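Local coordinates for phospholipase C beta (Meleagris gallopavo, PDB 1JAD), which belongs to the phospholipase C beta family and is here its C-terminal region, an elongated bundle of long helices that pairs with a second copy, at residues L83-E86 with L87-G91; G48-R51 with R52-L55; N135-D138 with I139-L143; K142-A145 with K146-R150. All coordinates share one frame; numbering follows the deposited sequence.

Interaction 1: L83-E86 with L87-G91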
loop_
_atom_site.group_PDB
_atom_site.type_symbol
_atom_site.label_atom_id
_atom_site.label_comp_id
_atom_site.label_asym_id
_atom_site.label_seq_id
_atom_site.Cartn_x
_atom_site.Cartn_y
_atom_site.Cartn_z
ATOM N N LEU A 83 33.295 -19.440 33.907
ATOM C CA LEU A 83 31.860 -19.695 33.977
ATOM C C LEU A 83 31.123 -18.381 33.771
ATOM O O LEU A 83 30.190 -18.290 32.977
ATOM C CB LEU A 83 31.500 -20.261 35.348
ATOM C CG LEU A 83 30.016 -20.465 35.644
ATOM C CD1 LEU A 83 29.413 -21.446 34.654
ATOM C CD2 LEU A 83 29.857 -20.978 37.066
ATOM N N GLU A 84 31.567 -17.366 34.502
ATOM C CA GLU A 84 30.985 -16.038 34.431
ATOM C C GLU A 84 30.952 -15.488 33.014
ATOM O O GLU A 84 29.956 -14.893 32.605
ATOM C CB GLU A 84 31.756 -15.081 35.346
ATOM C CG GLU A 84 31.563 -15.386 36.826
ATOM C CD GLU A 84 32.281 -14.411 37.744
ATOM O OE1 GLU A 84 32.067 -13.185 37.608
ATOM O OE2 GLU A 84 33.046 -14.869 38.616
HETATM N N MSE A 85 32.028 -15.704 32.262
HETATM C CA MSE A 85 32.101 -15.196 30.901
HETATM C C MSE A 85 31.230 -15.978 29.916
HETATM O O MSE A 85 30.737 -15.408 28.942
HETATM C CB MSE A 85 33.557 -15.164 30.425
HETATM C CG MSE A 85 33.785 -14.269 29.200
HETATM SE SE MSE A 85 33.247 -12.508 29.446
HETATM C CE MSE A 85 34.205 -12.056 30.963
ATOM N N GLU A 86 31.038 -17.273 30.150
ATOM C CA GLU A 86 30.188 -18.055 29.259
ATOM C C GLU A 86 28.725 -17.722 29.522
ATOM O O GLU A 86 27.872 -17.881 28.645
ATOM C CB GLU A 86 30.426 -19.549 29.436
ATOM C CG GLU A 86 31.691 -20.042 28.757
ATOM C CD GLU A 86 31.851 -21.548 28.855
ATOM O OE1 GLU A 86 30.899 -22.278 28.494
ATOM O OE2 GLU A 86 32.936 -22.002 29.283
ATOM N N LEU A 87 28.435 -17.272 30.738
ATOM C CA LEU A 87 27.081 -16.872 31.071
ATOM C C LEU A 87 26.871 -15.493 30.459
ATOM O O LEU A 87 25.835 -15.229 29.868
ATOM C CB LEU A 87 26.875 -16.820 32.587
ATOM C CG LEU A 87 26.781 -18.184 33.286
ATOM C CD1 LEU A 87 26.692 -17.962 34.794
ATOM C CD2 LEU A 87 25.563 -18.958 32.773
ATOM N N ILE A 88 27.862 -14.617 30.598
ATOM C CA ILE A 88 27.762 -13.288 30.013
ATOM C C ILE A 88 27.487 -13.438 28.515
ATOM O O ILE A 88 26.512 -12.887 27.995
ATOM C CB ILE A 88 29.063 -12.487 30.191
ATOM C CG1 ILE A 88 29.271 -12.133 31.663
ATOM C CG2 ILE A 88 29.010 -11.217 29.342
ATOM C CD1 ILE A 88 28.267 -11.151 32.196
ATOM N N HIS A 89 28.344 -14.186 27.820
ATOM C CA HIS A 89 28.152 -14.396 26.394
ATOM C C HIS A 89 26.793 -14.991 26.099
ATOM O O HIS A 89 26.130 -14.593 25.140
ATOM C CB HIS A 89 29.258 -15.276 25.815
ATOM C CG HIS A 89 30.566 -14.562 25.660
ATOM N ND1 HIS A 89 31.671 -15.143 25.076
ATOM C CD2 HIS A 89 30.938 -13.304 26.001
ATOM C CE1 HIS A 89 32.667 -14.273 25.064
ATOM N NE2 HIS A 89 32.249 -13.149 25.618
ATOM N N LEU A 90 26.362 -15.942 26.920
ATOM C CA LEU A 90 25.044 -16.539 26.716
ATOM C C LEU A 90 23.974 -15.456 26.842
ATOM O O LEU A 90 22.978 -15.465 26.121
ATOM C CB LEU A 90 24.766 -17.625 27.755
ATOM C CG LEU A 90 23.343 -18.170 27.637
ATOM C CD1 LEU A 90 23.162 -18.768 26.257
ATOM C CD2 LEU A 90 23.074 -19.195 28.719
ATOM N N GLY A 91 24.180 -14.535 27.778
ATOM C CA GLY A 91 23.222 -13.463 27.969
ATOM C C GLY A 91 23.190 -12.563 26.750
ATOM O O GLY A 91 22.116 -12.181 26.271
#
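L87, I88, H89 and L90 each donate their backbone N-H to the carbonyl four residues back, on L83, E84, M85 and E86. This is about two and a half turns of regular alpha helix in the long helix 75-155. H89 N to M85 O is 2.9 Å and nearly straight, with an angle of 172° at the hydrogen. L90 N to E86 O is 3.0 Å, and here the donor stands above the carbonyl plane.

Among the side chains, M85 and H89 cross obliquely. M85 is a selenomethionine in the model. Its first torsion (chi1 -162°) and the bend at chi2 (57°) put the selenium beside the histidine. M85 SE lies 4.6 Å from the centroid of the H89 ring, an oblique sulfur-aromatic type of approach. The nearest ring atom to SE is H89 NE2, at 4.0 Å. That nitrogen also makes a weak hydrogen bond to E144 OE1 of the second subunit. M85 CG sits above one face of the imidazole, offset toward its rim. M85 SE also packs on I88 CB at 4.2 Å.

On another side of the helix, L83 CG meets L87 CD1 at 4.2 Å. Both leucines are buried: L83 also touches Y59 of helix 28-64, and L87 touches L55 of that helix and M237 of helix 161-245. E86 OE2 is hydrogen-bonded to Y59 OH, and E84 OE2 forms a salt bridge with K80.

L83, L87 and I88 thus pack within their own chain, while M85 and H89 touch R147 and E144 of the second subunit.

Interaction 2: G48-R51 with R52-L55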
loop_
_atom_site.group_PDB
_atom_site.type_symbol
_atom_site.label_atom_id
_atom_site.label_comp_id
_atom_site.label_asym_id
_atom_site.label_seq_id
_atom_site.Cartn_x
_atom_site.Cartn_y
_atom_site.Cartn_z
ATOM N N GLY A 48 16.282 -20.556 26.170
ATOM C CA GLY A 48 17.200 -19.694 26.883
ATOM C C GLY A 48 17.549 -20.261 28.251
ATOM O O GLY A 48 18.710 -20.260 28.661
ATOM N N SER A 49 16.543 -20.755 28.962
ATOM C CA SER A 49 16.766 -21.314 30.284
ATOM C C SER A 49 17.462 -22.681 30.209
ATOM O O SER A 49 18.445 -22.919 30.918
ATOM C CB SER A 49 15.439 -21.427 31.032
ATOM O OG SER A 49 15.656 -21.831 32.373
ATOM N N LYS A 50 16.962 -23.576 29.358
ATOM C CA LYS A 50 17.582 -24.891 29.210
ATOM C C LYS A 50 19.068 -24.727 28.955
ATOM O O LYS A 50 19.888 -25.406 29.565
ATOM C CB LYS A 50 16.966 -25.671 28.045
ATOM C CG LYS A 50 15.655 -26.381 28.359
ATOM C CD LYS A 50 15.864 -27.550 29.321
ATOM C CE LYS A 50 14.570 -28.338 29.518
ATOM N NZ LYS A 50 14.751 -29.546 30.385
ATOM N N ARG A 51 19.409 -23.816 28.051
ATOM C CA ARG A 51 20.799 -23.570 27.716
ATOM C C ARG A 51 21.605 -23.065 28.909
ATOM O O ARG A 51 22.778 -23.413 29.049
ATOM C CB ARG A 51 20.900 -22.589 26.543
ATOM C CG ARG A 51 22.316 -22.137 26.238
ATOM C CD ARG A 51 23.268 -23.319 26.138
ATOM N NE ARG A 51 24.637 -22.913 25.823
ATOM C CZ ARG A 51 25.016 -22.406 24.654
ATOM N NH1 ARG A 51 24.128 -22.242 23.681
ATOM N NH2 ARG A 51 26.285 -22.069 24.455
ATOM N N ARG A 52 20.995 -22.255 29.773
ATOM C CA ARG A 52 21.725 -21.761 30.933
ATOM C C ARG A 52 21.917 -22.882 31.955
ATOM O O ARG A 52 22.982 -23.022 32.554
ATOM C CB ARG A 52 20.999 -20.580 31.588
ATOM C CG ARG A 52 21.686 -20.132 32.871
ATOM C CD ARG A 52 21.207 -18.799 33.414
ATOM N NE ARG A 52 19.778 -18.760 33.699
ATOM C CZ ARG A 52 19.205 -17.818 34.443
ATOM N NH1 ARG A 52 19.947 -16.848 34.974
ATOM N NH2 ARG A 52 17.894 -17.839 34.653
ATOM N N GLU A 53 20.866 -23.667 32.150
ATOM C CA GLU A 53 20.884 -24.790 33.073
ATOM C C GLU A 53 21.949 -25.759 32.569
ATOM O O GLU A 53 22.809 -26.230 33.314
ATOM C CB GLU A 53 19.509 -25.459 33.051
ATOM C CG GLU A 53 19.339 -26.669 33.950
ATOM C CD GLU A 53 17.954 -27.288 33.798
ATOM O OE1 GLU A 53 16.952 -26.581 34.052
ATOM O OE2 GLU A 53 17.865 -28.476 33.416
ATOM N N GLU A 54 21.880 -26.025 31.275
ATOM C CA GLU A 54 22.790 -26.928 30.596
ATOM C C GLU A 54 24.241 -26.465 30.694
ATOM O O GLU A 54 25.165 -27.263 30.566
ATOM C CB GLU A 54 22.347 -27.035 29.143
ATOM C CG GLU A 54 23.022 -28.093 28.325
ATOM C CD GLU A 54 22.286 -28.322 27.022
ATOM O OE1 GLU A 54 22.733 -29.178 26.226
ATOM O OE2 GLU A 54 21.254 -27.651 26.799
ATOM N N LEU A 55 24.432 -25.172 30.930
ATOM C CA LEU A 55 25.768 -24.595 31.057
ATOM C C LEU A 55 26.289 -24.768 32.483
ATOM O O LEU A 55 27.496 -24.906 32.699
ATOM C CB LEU A 55 25.745 -23.103 30.692
ATOM C CG LEU A 55 27.064 -22.322 30.758
ATOM C CD1 LEU A 55 28.098 -22.961 29.839
ATOM C CD2 LEU A 55 26.824 -20.878 30.348
#
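The E53 carboxylate is turned toward K50, but the two do not form a salt bridge: E53 OE2 is 4.5 Å from K50 NZ. In the E54 carboxylate, OE2 comes to 3.8 Å from K50 O without a bond. No guanidinium or carboxylate is stacked on another flat group across the two segments. R51 NE and E54 OE2 stay 5.9 Å apart, so any attraction between them is probably weak.

E53 owes its reach to an extended chain with chi1 179°. K50 bends at its first two torsions and then runs straight to its amine. E54 CB presses on the carbonyl of K50, with CB to O at 3.0 Å.

The frame is about two turns of alpha helix 28-64, which flanks helix 75-155 in the C-terminal bundle. E53 N to S49 O is 2.8 Å and nearly straight, and E54 N to K50 O is 2.7 Å. S49 O has a second donor in R52 N, though that bond is weak. R52 N also bonds to G48 O.

L55 is the buried residue of this length of helix. L55 CB lies 3.4 Å from R51 O, and the leucine packs on E86 and L87 of helix 75-155. R51 and R52 both touch L90 of that helix. Like K50, E53 and E54, the two arginines are exposed.

Interaction 3: N135-D138 with I139-L143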
loop_
_atom_site.group_PDB
_atom_site.type_symbol
_atom_site.label_atom_id
_atom_site.label_comp_id
_atom_site.label_asym_id
_atom_site.label_seq_id
_atom_site.Cartn_x
_atom_site.Cartn_y
_atom_site.Cartn_z
ATOM N N ASN A 135 -24.826 6.982 -9.999
ATOM C CA ASN A 135 -25.532 8.261 -10.044
ATOM C C ASN A 135 -25.638 8.700 -11.485
ATOM O O ASN A 135 -26.693 9.134 -11.935
ATOM C CB ASN A 135 -24.802 9.353 -9.258
ATOM C CG ASN A 135 -24.861 9.129 -7.768
ATOM O OD1 ASN A 135 -25.913 8.790 -7.230
ATOM N ND2 ASN A 135 -23.742 9.346 -7.086
ATOM N N ILE A 136 -24.529 8.578 -12.208
ATOM C CA ILE A 136 -24.495 8.951 -13.612
ATOM C C ILE A 136 -25.567 8.234 -14.411
ATOM O O ILE A 136 -26.189 8.833 -15.295
ATOM C CB ILE A 136 -23.146 8.619 -14.270
ATOM C CG1 ILE A 136 -22.037 9.442 -13.619
ATOM C CG2 ILE A 136 -23.228 8.882 -15.783
ATOM C CD1 ILE A 136 -20.659 9.192 -14.212
ATOM N N LYS A 137 -25.783 6.954 -14.108
ATOM C CA LYS A 137 -26.779 6.189 -14.840
ATOM C C LYS A 137 -28.183 6.728 -14.574
ATOM O O LYS A 137 -28.950 6.985 -15.506
ATOM C CB LYS A 137 -26.712 4.698 -14.468
ATOM C CG LYS A 137 -27.427 3.804 -15.475
ATOM C CD LYS A 137 -27.396 2.312 -15.137
ATOM C CE LYS A 137 -28.335 1.968 -13.985
ATOM N NZ LYS A 137 -28.431 0.491 -13.741
ATOM N N ASP A 138 -28.520 6.905 -13.302
ATOM C CA ASP A 138 -29.842 7.395 -12.944
ATOM C C ASP A 138 -30.041 8.881 -13.309
ATOM O O ASP A 138 -31.156 9.344 -13.528
ATOM C CB ASP A 138 -30.091 7.088 -11.466
ATOM C CG ASP A 138 -30.188 5.567 -11.201
ATOM O OD1 ASP A 138 -31.130 4.920 -11.723
ATOM O OD2 ASP A 138 -29.322 5.003 -10.494
ATOM N N ILE A 139 -28.953 9.622 -13.402
ATOM C CA ILE A 139 -29.038 11.016 -13.811
ATOM C C ILE A 139 -29.485 11.026 -15.276
ATOM O O ILE A 139 -30.381 11.782 -15.667
ATOM C CB ILE A 139 -27.660 11.708 -13.685
ATOM C CG1 ILE A 139 -27.332 11.929 -12.214
ATOM C CG2 ILE A 139 -27.647 13.015 -14.449
ATOM C CD1 ILE A 139 -28.342 12.777 -11.521
ATOM N N LYS A 140 -28.871 10.167 -16.087
ATOM C CA LYS A 140 -29.219 10.092 -17.494
ATOM C C LYS A 140 -30.642 9.614 -17.690
ATOM O O LYS A 140 -31.309 10.004 -18.654
ATOM C CB LYS A 140 -28.235 9.192 -18.255
ATOM C CG LYS A 140 -26.787 9.646 -18.127
ATOM C CD LYS A 140 -25.929 9.292 -19.341
ATOM C CE LYS A 140 -25.687 7.810 -19.522
ATOM N NZ LYS A 140 -24.902 7.551 -20.776
ATOM N N LYS A 141 -31.123 8.780 -16.776
ATOM C CA LYS A 141 -32.490 8.287 -16.880
ATOM C C LYS A 141 -33.498 9.394 -16.583
ATOM O O LYS A 141 -34.477 9.555 -17.308
ATOM C CB LYS A 141 -32.721 7.114 -15.926
ATOM C CG LYS A 141 -31.973 5.839 -16.292
ATOM C CD LYS A 141 -32.344 4.713 -15.328
ATOM C CE LYS A 141 -31.590 3.424 -15.637
ATOM N NZ LYS A 141 -31.943 2.319 -14.683
ATOM N N LYS A 142 -33.271 10.144 -15.506
ATOM C CA LYS A 142 -34.167 11.239 -15.149
ATOM C C LYS A 142 -34.127 12.314 -16.218
ATOM O O LYS A 142 -35.146 12.720 -16.741
ATOM C CB LYS A 142 -33.767 11.884 -13.814
ATOM C CG LYS A 142 -33.944 11.007 -12.590
ATOM C CD LYS A 142 -33.575 11.776 -11.323
ATOM C CE LYS A 142 -33.725 10.911 -10.074
ATOM N NZ LYS A 142 -32.827 9.711 -10.095
ATOM N N LEU A 143 -32.935 12.770 -16.547
ATOM C CA LEU A 143 -32.799 13.825 -17.538
ATOM C C LEU A 143 -33.505 13.520 -18.837
ATOM O O LEU A 143 -34.171 14.384 -19.413
ATOM C CB LEU A 143 -31.323 14.102 -17.812
ATOM C CG LEU A 143 -30.580 14.897 -16.740
ATOM C CD1 LEU A 143 -29.140 15.119 -17.192
ATOM C CD2 LEU A 143 -31.277 16.236 -16.544
#
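K137, D138 and K141 share a charged patch on a short length of helix 75-155, in a local contact between side chains three and four residues apart. It lies in the half of the helix far from its start.

The lysines K137 and K141 lie side by side and point the same way. They touch through their aliphatic ends, with K137 CE 3.9 Å from K141 CE. The two amines are close as well, K137 NZ to K141 NZ being 4.1 Å. D138 runs alongside K141 too. Its OD1 is 4.0 Å from K141 NZ, beyond a salt bridge but near enough that the carboxylate may ease the repulsion between the lysines. D138 OD1 also rests against the chain of K141, 3.8 Å from its CD. K141 reaches out because it is extended beyond CG, while the bend of K137 at chi3 (74°) brings its CE beside the end of K141. K142 bends only at its last torsion, which brings NZ to 4.0 Å from D138 CB.

On another part of the helix, K140 CG comes close to I136 O, and the K140 amine forms a salt bridge with D96 of the second subunit. The backbone is helical throughout. K142 N to D138 O is 3.0 Å, at an angle of 167°, and K140 N to I136 O is 3.1 Å.

The buried side faces other parts of the bundle. N135 and I136 touch L186 of helix 161-245, and L143 touches V179 there. N135 ND2 is hydrogen-bonded to Q12 O, and I139 packs on V10 in the same N-terminal loop. I136 lies against R99 of the second subunit.

Interaction 4: K142-A145 with K146-R150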
loop_
_atom_site.group_PDB
_atom_site.type_symbol
_atom_site.label_atom_id
_atom_site.label_comp_id
_atom_site.label_asym_id
_atom_site.label_seq_id
_atom_site.Cartn_x
_atom_site.Cartn_y
_atom_site.Cartn_z
ATOM N N LYS A 142 -33.271 10.144 -15.506
ATOM C CA LYS A 142 -34.167 11.239 -15.149
ATOM C C LYS A 142 -34.127 12.314 -16.218
ATOM O O LYS A 142 -35.146 12.720 -16.741
ATOM C CB LYS A 142 -33.767 11.884 -13.814
ATOM C CG LYS A 142 -33.944 11.007 -12.590
ATOM C CD LYS A 142 -33.575 11.776 -11.323
ATOM C CE LYS A 142 -33.725 10.911 -10.074
ATOM N NZ LYS A 142 -32.827 9.711 -10.095
ATOM N N LEU A 143 -32.935 12.770 -16.547
ATOM C CA LEU A 143 -32.799 13.825 -17.538
ATOM C C LEU A 143 -33.505 13.520 -18.837
ATOM O O LEU A 143 -34.171 14.384 -19.413
ATOM C CB LEU A 143 -31.323 14.102 -17.812
ATOM C CG LEU A 143 -30.580 14.897 -16.740
ATOM C CD1 LEU A 143 -29.140 15.119 -17.192
ATOM C CD2 LEU A 143 -31.277 16.236 -16.544
ATOM N N GLU A 144 -33.386 12.277 -19.284
ATOM C CA GLU A 144 -33.988 11.883 -20.538
ATOM C C GLU A 144 -35.495 11.695 -20.386
ATOM O O GLU A 144 -36.262 11.857 -21.348
ATOM C CB GLU A 144 -33.283 10.627 -21.042
ATOM C CG GLU A 144 -33.306 10.499 -22.546
ATOM C CD GLU A 144 -34.612 9.969 -23.006
ATOM O OE1 GLU A 144 -34.931 10.105 -24.208
ATOM O OE2 GLU A 144 -35.304 9.389 -22.141
ATOM N N ALA A 145 -35.925 11.388 -19.163
ATOM C CA ALA A 145 -37.343 11.230 -18.873
ATOM C C ALA A 145 -37.978 12.609 -18.946
ATOM O O ALA A 145 -39.068 12.770 -19.498
ATOM C CB ALA A 145 -37.534 10.657 -17.486
ATOM N N LYS A 146 -37.293 13.594 -18.368
ATOM C CA LYS A 146 -37.761 14.982 -18.360
ATOM C C LYS A 146 -37.868 15.464 -19.809
ATOM O O LYS A 146 -38.844 16.114 -20.201
ATOM C CB LYS A 146 -36.764 15.885 -17.616
ATOM C CG LYS A 146 -36.411 15.457 -16.198
ATOM C CD LYS A 146 -37.647 15.353 -15.321
ATOM C CE LYS A 146 -37.268 15.018 -13.882
ATOM N NZ LYS A 146 -36.395 16.081 -13.298
ATOM N N ARG A 147 -36.853 15.130 -20.601
ATOM C CA ARG A 147 -36.816 15.515 -22.005
ATOM C C ARG A 147 -38.088 15.050 -22.703
ATOM O O ARG A 147 -38.796 15.868 -23.309
ATOM C CB ARG A 147 -35.597 14.901 -22.697
ATOM C CG ARG A 147 -35.282 15.488 -24.064
ATOM C CD ARG A 147 -34.220 14.644 -24.753
ATOM N NE ARG A 147 -34.756 13.348 -25.167
ATOM C CZ ARG A 147 -35.468 13.163 -26.275
ATOM N NH1 ARG A 147 -35.721 14.195 -27.073
ATOM N NH2 ARG A 147 -35.933 11.956 -26.587
ATOM N N LEU A 148 -38.389 13.751 -22.618
ATOM C CA LEU A 148 -39.593 13.228 -23.262
ATOM C C LEU A 148 -40.828 14.002 -22.823
ATOM O O LEU A 148 -41.658 14.381 -23.651
ATOM C CB LEU A 148 -39.838 11.741 -22.939
ATOM C CG LEU A 148 -39.166 10.549 -23.625
ATOM C CD1 LEU A 148 -39.145 10.794 -25.121
ATOM C CD2 LEU A 148 -37.783 10.353 -23.127
ATOM N N ASP A 149 -40.949 14.217 -21.514
ATOM C CA ASP A 149 -42.097 14.923 -20.947
ATOM C C ASP A 149 -42.187 16.379 -21.425
ATOM O O ASP A 149 -43.275 16.862 -21.754
ATOM C CB ASP A 149 -42.042 14.859 -19.417
ATOM C CG ASP A 149 -43.317 15.371 -18.764
ATOM O OD1 ASP A 149 -43.493 16.605 -18.644
ATOM O OD2 ASP A 149 -44.163 14.530 -18.385
ATOM N N ARG A 150 -41.055 17.078 -21.472
ATOM C CA ARG A 150 -41.076 18.455 -21.939
ATOM C C ARG A 150 -41.584 18.493 -23.373
ATOM O O ARG A 150 -42.358 19.379 -23.738
ATOM C CB ARG A 150 -39.684 19.068 -21.855
ATOM C CG ARG A 150 -39.216 19.342 -20.438
ATOM C CD ARG A 150 -37.713 19.561 -20.431
ATOM N NE ARG A 150 -37.150 19.722 -19.091
ATOM C CZ ARG A 150 -35.850 19.634 -18.830
ATOM N NH1 ARG A 150 -34.988 19.386 -19.816
ATOM N NH2 ARG A 150 -35.405 19.788 -17.589
#
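E144 and R147 form a salt bridge one turn apart, with E144 OE1 3.2 Å from R147 NH2. The glutamate oxygen lies at the edge of the guanidinium and in its plane. Seen from the carboxylate, the bond comes on the anti side of OE1 but 29° out of the carboxylate plane, and the two flat groups are turned 50° against each other. R147 NE adds a weak bond to the same oxygen at 3.4 Å, so one carboxylate oxygen takes two donors of one arginine.

Both chains must bend for this. E144 turns at chi2 (-80°), which swings its carboxylate along the helix toward R147. R147 runs straight through chi2, and then chi3 and chi4 together bring its NE and NH2 edge to the oxygen.

The bridge is an i to i+3 pair on helix 75-155, near its far end, and it faces both helix 161-245 and the second subunit. E144 and R147 touch H175, and R147 NH1 makes a weak hydrogen bond to N172. E144 OE1 has a further weak hydrogen bond from NE2 of H89 of the second subunit.

With its CG beside the backbone N, K146 keeps close to the helix: CG lies 3.1 Å from K142 O. K146 CB in turn sits 4.0 Å above the plane of the R150 guanidinium, over its centre. Backbone bonds hold the helix, K146 N to K142 O at 2.8 Å and D149 N to A145 O at 3.1 Å. The place of L148 CD2 beside E144 is doubtful.

How the interactions relate
Interactions 1 and 2 lie on neighbouring helices and touch, their centres 11 Å apart; L87 CD2 meets L55 CD2 at 3.3 Å and L90 CD1 meets R51 CG at 3.5 Å. Interactions 3 and 4 are overlapping lengths of helix 75-155, share K142 and L143, and have centres 10 Å apart. The two pairs stand at opposite ends of the molecule: interactions 1 and 4 are about 88 Å apart between centres. The second subunit brings these ends together. Interaction 1 of one chain packs against interaction 4 of the other, and I136 and K140 meet R99 and D96 of the second subunit, consistent with antiparallel pairing of the two copies of helix 75-155.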